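Local structure of 3-hydroxyadipyl-CoA dehydrogenase (Escherichia coli, 3MOG) at residues 195-199 with 242-246; 437-442 with 466-471; 218-224 with 347-353. The protein catalyses the NAD(+)-dependent oxidation of (3S)-3-hydroxyadipyl-CoA to 3-oxoadipyl-CoA, a step of phenylacetate degradation, and assembles as a homotrimer. All coordinates share one frame. Residue numbers count along the deposited sequence, not the author numbering.

Interaction 1: 195-199 with 242-246; sequences ARPYY and NFAVT
Segment 195-199 lies near the start of helix 196-207, and 242-246 is helical throughout, within helix 239-252, where Thr246 N bonds to Asn242 O at 3.1 Å. The backbones stay well apart, the nearest CA pairs being Arg196 with Thr246 (6.9 Å) and Tyr199 with Asn242 (8.8 Å), so side chains must span the gap. Arg196 does most of this. Its CA-to-CB bond points sideways, and chi1 and chi2, both m, with chi3 near 101°, bring the guanidinium over to the other helix. There NH1 donates to Thr246 OG1 at 2.7 Å (138° at the hydrogen) and weakly to Asn242 O at 3.4 Å (128°), a carbonyl that already accepts within its own helix. Such side-chain-mediated helix pairing lies inside the first of the chain's two helical C-terminal-type domains of the 3-hydroxyacyl-CoA dehydrogenase family, between two helices separated in sequence by largely helical chain. Arg196 NE is satisfied by Asn192 O just upstream. NH2 approaches Val245 CG1 at 3.4 Å, the methyl lying over one face of the guanidinium. Asn242, chi1 t, points toward the partner and sets ND2 over one face of the Tyr199 ring, 3.4 Å from Tyr199 CE1; its OD1 accepts from Gln265 NE2. Tyr199, with chi1 m, also packs on Leu233 and Thr234 of helix 230-237.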
loop_
_atom_site.group_PDB
_atom_site.type_symbol
_atom_site.label_atom_id
_atom_site.label_comp_id
_atom_site.label_asym_id
_atom_site.label_seq_id
_atom_site.Cartn_x
_atom_site.Cartn_y
_atom_site.Cartn_z
ATOM N N ALA C 195 12.698 -10.820 -12.263
ATOM C CA ALA C 195 12.785 -9.947 -13.437
ATOM C C ALA C 195 12.089 -8.601 -13.301
ATOM O O ALA C 195 12.403 -7.679 -14.051
ATOM C CB ALA C 195 12.246 -10.664 -14.678
ATOM N N ARG C 196 11.136 -8.487 -12.381
ATOM C CA ARG C 196 10.313 -7.271 -12.280
ATOM C C ARG C 196 11.075 -5.918 -12.269
ATOM O O ARG C 196 10.682 -5.002 -12.997
ATOM C CB ARG C 196 9.338 -7.350 -11.095
ATOM C CG ARG C 196 8.138 -8.289 -11.260
ATOM C CD ARG C 196 7.334 -7.985 -12.537
ATOM N NE ARG C 196 7.648 -8.940 -13.606
ATOM C CZ ARG C 196 7.287 -8.804 -14.875
ATOM N NH1 ARG C 196 6.590 -7.741 -15.271
ATOM N NH2 ARG C 196 7.626 -9.741 -15.753
ATOM N N PRO C 197 12.167 -5.783 -11.470
ATOM C CA PRO C 197 12.818 -4.445 -11.515
ATOM C C PRO C 197 13.605 -4.126 -12.785
ATOM O O PRO C 197 13.984 -2.968 -13.001
ATOM C CB PRO C 197 13.731 -4.442 -10.289
ATOM C CG PRO C 197 13.878 -5.866 -9.896
ATOM C CD PRO C 197 12.652 -6.592 -10.327
ATOM N N TYR C 198 13.835 -5.131 -13.629
ATOM C CA TYR C 198 14.469 -4.869 -14.908
ATOM C C TYR C 198 13.540 -3.971 -15.729
ATOM O O TYR C 198 13.997 -3.006 -16.343
ATOM C CB TYR C 198 14.826 -6.164 -15.644
ATOM C CG TYR C 198 15.630 -5.943 -16.909
ATOM C CD1 TYR C 198 16.854 -5.280 -16.866
ATOM C CD2 TYR C 198 15.173 -6.413 -18.149
ATOM C CE1 TYR C 198 17.591 -5.062 -18.016
ATOM C CE2 TYR C 198 15.907 -6.207 -19.303
ATOM C CZ TYR C 198 17.114 -5.525 -19.225
ATOM O OH TYR C 198 17.854 -5.306 -20.347
ATOM N N TYR C 199 12.235 -4.247 -15.670
ATOM C CA TYR C 199 11.262 -3.442 -16.394
ATOM C C TYR C 199 10.929 -2.158 -15.669
ATOM O O TYR C 199 10.862 -1.102 -16.291
ATOM C CB TYR C 199 9.993 -4.242 -16.700
ATOM C CG TYR C 199 10.306 -5.554 -17.351
ATOM C CD1 TYR C 199 10.081 -6.753 -16.671
ATOM C CD2 TYR C 199 10.875 -5.607 -18.625
ATOM C CE1 TYR C 199 10.378 -7.962 -17.239
ATOM C CE2 TYR C 199 11.186 -6.836 -19.216
ATOM C CZ TYR C 199 10.933 -8.004 -18.511
ATOM O OH TYR C 199 11.225 -9.230 -19.053
ATOM N N ASN C 242 3.208 -7.995 -20.553
ATOM C CA ASN C 242 4.210 -7.657 -19.543
ATOM C C ASN C 242 3.590 -6.876 -18.390
ATOM O O ASN C 242 3.934 -7.115 -17.233
ATOM C CB ASN C 242 5.412 -6.964 -20.207
ATOM C CG ASN C 242 6.436 -6.419 -19.218
ATOM O OD1 ASN C 242 6.314 -5.280 -18.749
ATOM N ND2 ASN C 242 7.497 -7.199 -18.957
ATOM N N PHE C 243 2.638 -5.996 -18.715
ATOM C CA PHE C 243 1.908 -5.192 -17.732
ATOM C C PHE C 243 0.989 -6.065 -16.894
ATOM O O PHE C 243 0.792 -5.792 -15.704
ATOM C CB PHE C 243 1.092 -4.095 -18.435
ATOM C CG PHE C 243 0.345 -3.155 -17.502
ATOM C CD1 PHE C 243 1.024 -2.172 -16.789
ATOM C CD2 PHE C 243 -1.042 -3.214 -17.401
ATOM C CE1 PHE C 243 0.347 -1.275 -15.955
ATOM C CE2 PHE C 243 -1.747 -2.325 -16.565
ATOM C CZ PHE C 243 -1.051 -1.355 -15.839
ATOM N N ALA C 244 0.426 -7.101 -17.515
ATOM C CA ALA C 244 -0.472 -8.033 -16.812
ATOM C C ALA C 244 0.296 -8.855 -15.785
ATOM O O ALA C 244 -0.223 -9.130 -14.707
ATOM C CB ALA C 244 -1.209 -8.961 -17.801
ATOM N N VAL C 245 1.526 -9.241 -16.126
ATOM C CA VAL C 245 2.414 -9.928 -15.178
ATOM C C VAL C 245 2.779 -9.011 -13.990
ATOM O O VAL C 245 2.613 -9.397 -12.832
ATOM C CB VAL C 245 3.660 -10.540 -15.885
ATOM C CG1 VAL C 245 4.626 -11.113 -14.867
ATOM C CG2 VAL C 245 3.233 -11.643 -16.897
ATOM N N THR C 246 3.224 -7.791 -14.286
ATOM C CA THR C 246 3.533 -6.784 -13.263
ATOM C C THR C 246 2.383 -6.572 -12.281
ATOM O O THR C 246 2.583 -6.629 -11.058
ATOM C CB THR C 246 3.936 -5.425 -13.913
ATOM O OG1 THR C 246 5.218 -5.553 -14.516
ATOM C CG2 THR C 246 4.013 -4.274 -12.890
#

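Interaction 2: 437-442 with 466-471; sequences GWQRIL and RALLES
Helix 438-442 begins right after Gly437, its N-cap residue, whose phi/psi of 102/120 would jam a CB against the preceding carbonyl and so calls for glycine. It crosses helix 466-471 at -137°, with the short axes 8.5 Å apart at closest approach and Gln439 CA 4.6 Å from Ala467 CA. Along the second segment, Arg466 comes first: its CB sits 4.0 Å from the centroid of the Trp438 five-membered ring, 14° off the normal, a CH-pi contact. Its extended chain continues over that face of the indole, and NH1 reaches 3.5 Å from Trp438 CZ2 while forming a salt bridge with Glu412. Ala467 is the small residue at the closest backbone approach; its CB touches Leu442 CD2 at 3.6 Å and Trp438 CB at 4.4 Å, and its O lies 3.5 Å from Gln439 CG. Leu468 and Leu469 instead pack on Ile335 and Gln331 of a second subunit. Glu470, with chi1 and chi2 t, reaches the start of helix 438-452: OE2 accepts from Trp438 N (2.9 Å), and OE1 from Gln439 N (3.1 Å) and Gln439 NE2 (3.0 Å). Water 1 donates to Glu470 OE1 (2.8 Å) and accepts from Arg440 N (3.0 Å). Ser471, whose OG donates to Leu468 O at 2.9 Å, places CB 3.4 Å from Gln439 OE1. Thus, within the second C-terminal-type domain, a carboxylate from helix 461-473 satisfies first-turn NH groups of helix 438-452, setting negative charge against the positive end of the helix dipole.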
loop_
_atom_site.group_PDB
_atom_site.type_symbol
_atom_site.label_atom_id
_atom_site.label_comp_id
_atom_site.label_asym_id
_atom_site.label_seq_id
_atom_site.Cartn_x
_atom_site.Cartn_y
_atom_site.Cartn_z
ATOM N N GLY C 437 30.168 -6.902 -5.286
ATOM C CA GLY C 437 30.449 -6.550 -3.920
ATOM C C GLY C 437 29.171 -6.213 -3.180
ATOM O O GLY C 437 28.454 -5.285 -3.566
ATOM N N TRP C 438 28.893 -6.968 -2.121
ATOM C CA TRP C 438 27.706 -6.750 -1.287
ATOM C C TRP C 438 27.613 -5.393 -0.582
ATOM O O TRP C 438 26.529 -4.809 -0.498
ATOM C CB TRP C 438 27.544 -7.896 -0.282
ATOM C CG TRP C 438 27.438 -9.251 -0.945
ATOM C CD1 TRP C 438 28.357 -10.270 -0.886
ATOM C CD2 TRP C 438 26.373 -9.728 -1.787
ATOM N NE1 TRP C 438 27.925 -11.345 -1.626
ATOM C CE2 TRP C 438 26.708 -11.049 -2.177
ATOM C CE3 TRP C 438 25.165 -9.177 -2.238
ATOM C CZ2 TRP C 438 25.879 -11.824 -2.994
ATOM C CZ3 TRP C 438 24.346 -9.951 -3.052
ATOM C CH2 TRP C 438 24.713 -11.257 -3.426
ATOM N N GLN C 439 28.746 -4.882 -0.099
ATOM C CA GLN C 439 28.766 -3.591 0.564
ATOM C C GLN C 439 28.500 -2.474 -0.421
ATOM O O GLN C 439 27.871 -1.475 -0.075
ATOM C CB GLN C 439 30.101 -3.347 1.257
ATOM C CG GLN C 439 30.310 -4.181 2.486
ATOM C CD GLN C 439 31.748 -4.155 2.928
ATOM O OE1 GLN C 439 32.105 -3.420 3.842
ATOM N NE2 GLN C 439 32.593 -4.934 2.256
ATOM N N ARG C 440 28.982 -2.664 -1.644
ATOM C CA ARG C 440 28.774 -1.720 -2.724
ATOM C C ARG C 440 27.302 -1.631 -3.144
ATOM O O ARG C 440 26.787 -0.536 -3.359
ATOM C CB ARG C 440 29.642 -2.106 -3.925
ATOM C CG ARG C 440 29.625 -1.068 -5.033
ATOM C CD ARG C 440 30.642 -1.372 -6.106
ATOM N NE ARG C 440 30.556 -0.350 -7.139
ATOM C CZ ARG C 440 31.379 -0.263 -8.178
ATOM N NH1 ARG C 440 31.189 0.701 -9.065
ATOM N NH2 ARG C 440 32.371 -1.146 -8.346
ATOM N N ILE C 441 26.647 -2.780 -3.274
ATOM C CA ILE C 441 25.218 -2.823 -3.601
ATOM C C ILE C 441 24.412 -2.224 -2.456
ATOM O O ILE C 441 23.508 -1.418 -2.683
ATOM C CB ILE C 441 24.726 -4.267 -3.912
ATOM C CG1 ILE C 441 25.459 -4.837 -5.134
ATOM C CG2 ILE C 441 23.198 -4.310 -4.109
ATOM C CD1 ILE C 441 25.404 -3.953 -6.361
ATOM N N LEU C 442 24.776 -2.594 -1.228
ATOM C CA LEU C 442 24.137 -2.048 -0.030
ATOM C C LEU C 442 24.197 -0.527 0.047
ATOM O O LEU C 442 23.174 0.113 0.266
ATOM C CB LEU C 442 24.737 -2.655 1.246
ATOM C CG LEU C 442 24.253 -2.075 2.557
ATOM C CD1 LEU C 442 22.818 -2.546 2.859
ATOM C CD2 LEU C 442 25.205 -2.398 3.692
ATOM N N ARG C 466 24.687 -10.063 4.213
ATOM C CA ARG C 466 25.821 -10.402 3.350
ATOM C C ARG C 466 26.896 -9.317 3.267
ATOM O O ARG C 466 28.075 -9.631 3.080
ATOM C CB ARG C 466 25.369 -10.848 1.961
ATOM C CG ARG C 466 24.787 -12.251 1.985
ATOM C CD ARG C 466 24.776 -12.863 0.613
ATOM N NE ARG C 466 24.276 -14.223 0.687
ATOM C CZ ARG C 466 24.064 -15.026 -0.349
ATOM N NH1 ARG C 466 24.294 -14.619 -1.594
ATOM N NH2 ARG C 466 23.604 -16.250 -0.129
ATOM N N ALA C 467 26.489 -8.056 3.426
ATOM C CA ALA C 467 27.429 -6.943 3.474
ATOM C C ALA C 467 28.288 -7.032 4.726
ATOM O O ALA C 467 29.503 -6.840 4.658
ATOM C CB ALA C 467 26.704 -5.620 3.434
ATOM N N LEU C 468 27.647 -7.335 5.852
ATOM C CA LEU C 468 28.341 -7.566 7.120
ATOM C C LEU C 468 29.348 -8.709 7.076
ATOM O O LEU C 468 30.421 -8.584 7.657
ATOM C CB LEU C 468 27.353 -7.783 8.265
ATOM C CG LEU C 468 26.815 -6.491 8.879
ATOM C CD1 LEU C 468 25.528 -6.721 9.647
ATOM C CD2 LEU C 468 27.867 -5.842 9.780
ATOM N N LEU C 469 29.012 -9.803 6.390
ATOM C CA LEU C 469 29.931 -10.941 6.260
ATOM C C LEU C 469 31.131 -10.565 5.397
ATOM O O LEU C 469 32.268 -10.902 5.735
ATOM C CB LEU C 469 29.224 -12.195 5.719
ATOM C CG LEU C 469 28.223 -12.907 6.652
ATOM C CD1 LEU C 469 27.166 -13.701 5.864
ATOM C CD2 LEU C 469 28.945 -13.820 7.659
ATOM N N GLU C 470 30.867 -9.828 4.317
ATOM C CA GLU C 470 31.900 -9.358 3.396
ATOM C C GLU C 470 32.899 -8.390 4.046
ATOM O O GLU C 470 34.083 -8.400 3.702
ATOM C CB GLU C 470 31.264 -8.711 2.175
ATOM C CG GLU C 470 32.191 -8.541 0.981
ATOM C CD GLU C 470 31.552 -7.737 -0.123
ATOM O OE1 GLU C 470 31.365 -6.509 0.065
ATOM O OE2 GLU C 470 31.234 -8.338 -1.177
ATOM N N SER C 471 32.432 -7.567 4.980
ATOM C CA SER C 471 33.334 -6.715 5.758
ATOM C C SER C 471 34.155 -7.528 6.773
ATOM O O SER C 471 35.255 -7.118 7.142
ATOM C CB SER C 471 32.590 -5.553 6.436
ATOM O OG SER C 471 31.745 -6.009 7.475
HETATM O O HOH W 1 31.471 -4.309 -1.674
#

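Interaction 3: 218-224 with 347-353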
loop_
_atom_site.group_PDB
_atom_site.type_symbol
_atom_site.label_atom_id
_atom_site.label_comp_id
_atom_site.label_asym_id
_atom_site.label_seq_id
_atom_site.Cartn_x
_atom_site.Cartn_y
_atom_site.Cartn_z
ATOM N N ALA C 218 20.199 1.007 -24.475
ATOM C CA ALA C 218 21.589 0.855 -24.910
ATOM C C ALA C 218 22.523 0.673 -23.724
ATOM O O ALA C 218 23.462 -0.108 -23.792
ATOM C CB ALA C 218 22.025 2.046 -25.758
ATOM N N ALA C 219 22.259 1.405 -22.646
ATOM C CA ALA C 219 23.018 1.263 -21.414
ATOM C C ALA C 219 22.872 -0.147 -20.865
ATOM O O ALA C 219 23.857 -0.779 -20.501
ATOM C CB ALA C 219 22.563 2.285 -20.379
ATOM N N LEU C 220 21.641 -0.646 -20.833
ATOM C CA LEU C 220 21.372 -1.943 -20.224
ATOM C C LEU C 220 21.883 -3.114 -21.078
ATOM O O LEU C 220 22.417 -4.078 -20.538
ATOM C CB LEU C 220 19.887 -2.079 -19.856
ATOM C CG LEU C 220 19.400 -1.560 -18.481
ATOM C CD1 LEU C 220 20.038 -2.328 -17.322
ATOM C CD2 LEU C 220 19.597 -0.063 -18.260
ATOM N N ARG C 221 21.764 -3.006 -22.399
ATOM C CA ARG C 221 22.269 -4.047 -23.308
ATOM C C ARG C 221 23.778 -3.953 -23.590
ATOM O O ARG C 221 24.495 -4.936 -23.457
ATOM C CB ARG C 221 21.453 -4.102 -24.620
ATOM C CG ARG C 221 22.124 -4.852 -25.800
ATOM C CD ARG C 221 21.238 -4.911 -27.068
ATOM N NE ARG C 221 20.380 -3.732 -27.189
ATOM C CZ ARG C 221 20.706 -2.600 -27.810
ATOM N NH1 ARG C 221 19.843 -1.586 -27.830
ATOM N NH2 ARG C 221 21.887 -2.474 -28.401
ATOM N N ASP C 222 24.260 -2.779 -23.980
ATOM C CA ASP C 222 25.659 -2.674 -24.403
ATOM C C ASP C 222 26.587 -2.166 -23.301
ATOM O O ASP C 222 27.804 -2.164 -23.477
ATOM C CB ASP C 222 25.797 -1.833 -25.678
ATOM C CG ASP C 222 25.031 -2.414 -26.855
ATOM O OD1 ASP C 222 24.284 -1.654 -27.502
ATOM O OD2 ASP C 222 25.160 -3.624 -27.128
ATOM N N GLY C 223 26.004 -1.742 -22.176
ATOM C CA GLY C 223 26.764 -1.452 -20.973
ATOM C C GLY C 223 26.766 -2.643 -20.028
ATOM O O GLY C 223 27.825 -3.191 -19.724
ATOM N N ALA C 224 25.579 -3.057 -19.579
ATOM C CA ALA C 224 25.455 -4.109 -18.551
ATOM C C ALA C 224 25.492 -5.532 -19.108
ATOM O O ALA C 224 25.588 -6.487 -18.357
ATOM C CB ALA C 224 24.189 -3.901 -17.716
ATOM N N MET C 347 29.627 -0.769 -16.409
ATOM C CA MET C 347 30.134 -2.108 -16.076
ATOM C C MET C 347 31.221 -2.524 -17.071
ATOM O O MET C 347 32.187 -1.791 -17.230
ATOM C CB MET C 347 29.013 -3.139 -15.907
ATOM C CG MET C 347 28.225 -2.924 -14.593
ATOM S SD MET C 347 26.913 -4.119 -14.278
ATOM C CE MET C 347 26.298 -3.496 -12.734
ATOM N N ALA C 348 31.081 -3.671 -17.736
ATOM C CA ALA C 348 32.162 -4.173 -18.605
ATOM C C ALA C 348 32.031 -3.723 -20.055
ATOM O O ALA C 348 33.037 -3.508 -20.737
ATOM C CB ALA C 348 32.265 -5.690 -18.530
ATOM N N GLY C 349 30.789 -3.570 -20.510
ATOM C CA GLY C 349 30.495 -3.177 -21.887
ATOM C C GLY C 349 31.012 -1.803 -22.278
ATOM O O GLY C 349 31.405 -1.005 -21.427
ATOM N N LYS C 350 31.018 -1.531 -23.577
ATOM C CA LYS C 350 31.589 -0.291 -24.091
ATOM C C LYS C 350 30.688 0.915 -23.865
ATOM O O LYS C 350 31.168 2.031 -23.724
ATOM C CB LYS C 350 31.957 -0.438 -25.568
ATOM C CG LYS C 350 33.311 -1.096 -25.769
ATOM C CD LYS C 350 33.240 -2.230 -26.776
ATOM C CE LYS C 350 34.425 -3.172 -26.607
ATOM N NZ LYS C 350 34.211 -4.479 -27.296
ATOM N N VAL C 351 29.383 0.688 -23.812
ATOM C CA VAL C 351 28.454 1.780 -23.572
ATOM C C VAL C 351 28.464 2.181 -22.104
ATOM O O VAL C 351 28.339 1.343 -21.214
ATOM C CB VAL C 351 27.054 1.469 -24.124
ATOM C CG1 VAL C 351 26.004 2.385 -23.520
ATOM C CG2 VAL C 351 27.076 1.609 -25.644
ATOM N N VAL C 352 28.657 3.477 -21.882
ATOM C CA VAL C 352 28.818 4.067 -20.563
ATOM C C VAL C 352 27.877 5.289 -20.482
ATOM O O VAL C 352 27.827 6.088 -21.429
ATOM C CB VAL C 352 30.304 4.483 -20.409
ATOM C CG1 VAL C 352 30.478 5.693 -19.536
ATOM C CG2 VAL C 352 31.145 3.328 -19.910
ATOM N N THR C 353 27.107 5.436 -19.396
ATOM C CA THR C 353 26.378 6.703 -19.207
ATOM C C THR C 353 27.030 7.618 -18.171
ATOM O O THR C 353 27.693 7.155 -17.240
ATOM C CB THR C 353 24.820 6.579 -18.999
ATOM O OG1 THR C 353 24.510 6.098 -17.688
ATOM C CG2 THR C 353 24.184 5.686 -20.034
#
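Helix 218-223 and strand 351-353 run closer to antiparallel than parallel, their short axes 140° apart and 7.3 Å distant at closest approach. The helix includes a wider pi-type turn at 219-223, with Ala224 N bonding to Ala219 O at 3.0 Å. Two backbone carbonyls there serve the first strand residue and the loop before it: Asp222 O accepts from Val351 N (3.3 Å, 158°) and Gly223 O from Gly349 N (3.1 Å, 138°). Gly349 CA also makes a CA-H...O contact with Asp222 O at 3.3 Å. Both glycines are needed at this proximity, their CA atoms 4.2 Å apart: a CB on Gly349 would clash with Asp222 O and Gly223 O, and one on Gly223 with Val351 O. Among side chains, Val351 points toward the helix and sets CG1 3.8 Å from Ala219 CA and CG2 3.7 Å from Asp222 CB, while Thr353 CG2 meets Ala219 CB at 3.8 Å. Met347 SD lies 4.4 Å from Ala224 CB, and the Met347 side chain also packs on helices 390-406 and 429-436. This is an interdomain seam, joining a helix of the first C-terminal-type dehydrogenase domain to a strand of the reduced Rossmann-fold domain.

How the interactions relate
Interaction 1 is the most buried and lies nearest the chain's centre; interactions 2 and 3 are partly buried, with interaction 2 farthest out, beside a second subunit. Interactions 1 and 2 pair helices within the first and second C-terminal-type domains respectively, whereas interaction 3 joins different domains. Interactions 1 and 3 touch through Tyr198 CE1 and Leu220 CD1, 3.7 Å apart, on successive helices 196-207 and 213-223; interaction 2 touches neither. Helix 390-406 also links them, meeting side chains from all three. The chemistry differs: interaction 1 relies on an arginine reaching a threonine hydroxyl, interaction 2 on a carboxylate at a helix start, and interaction 3 on backbone carbonyls toward the end of a helix.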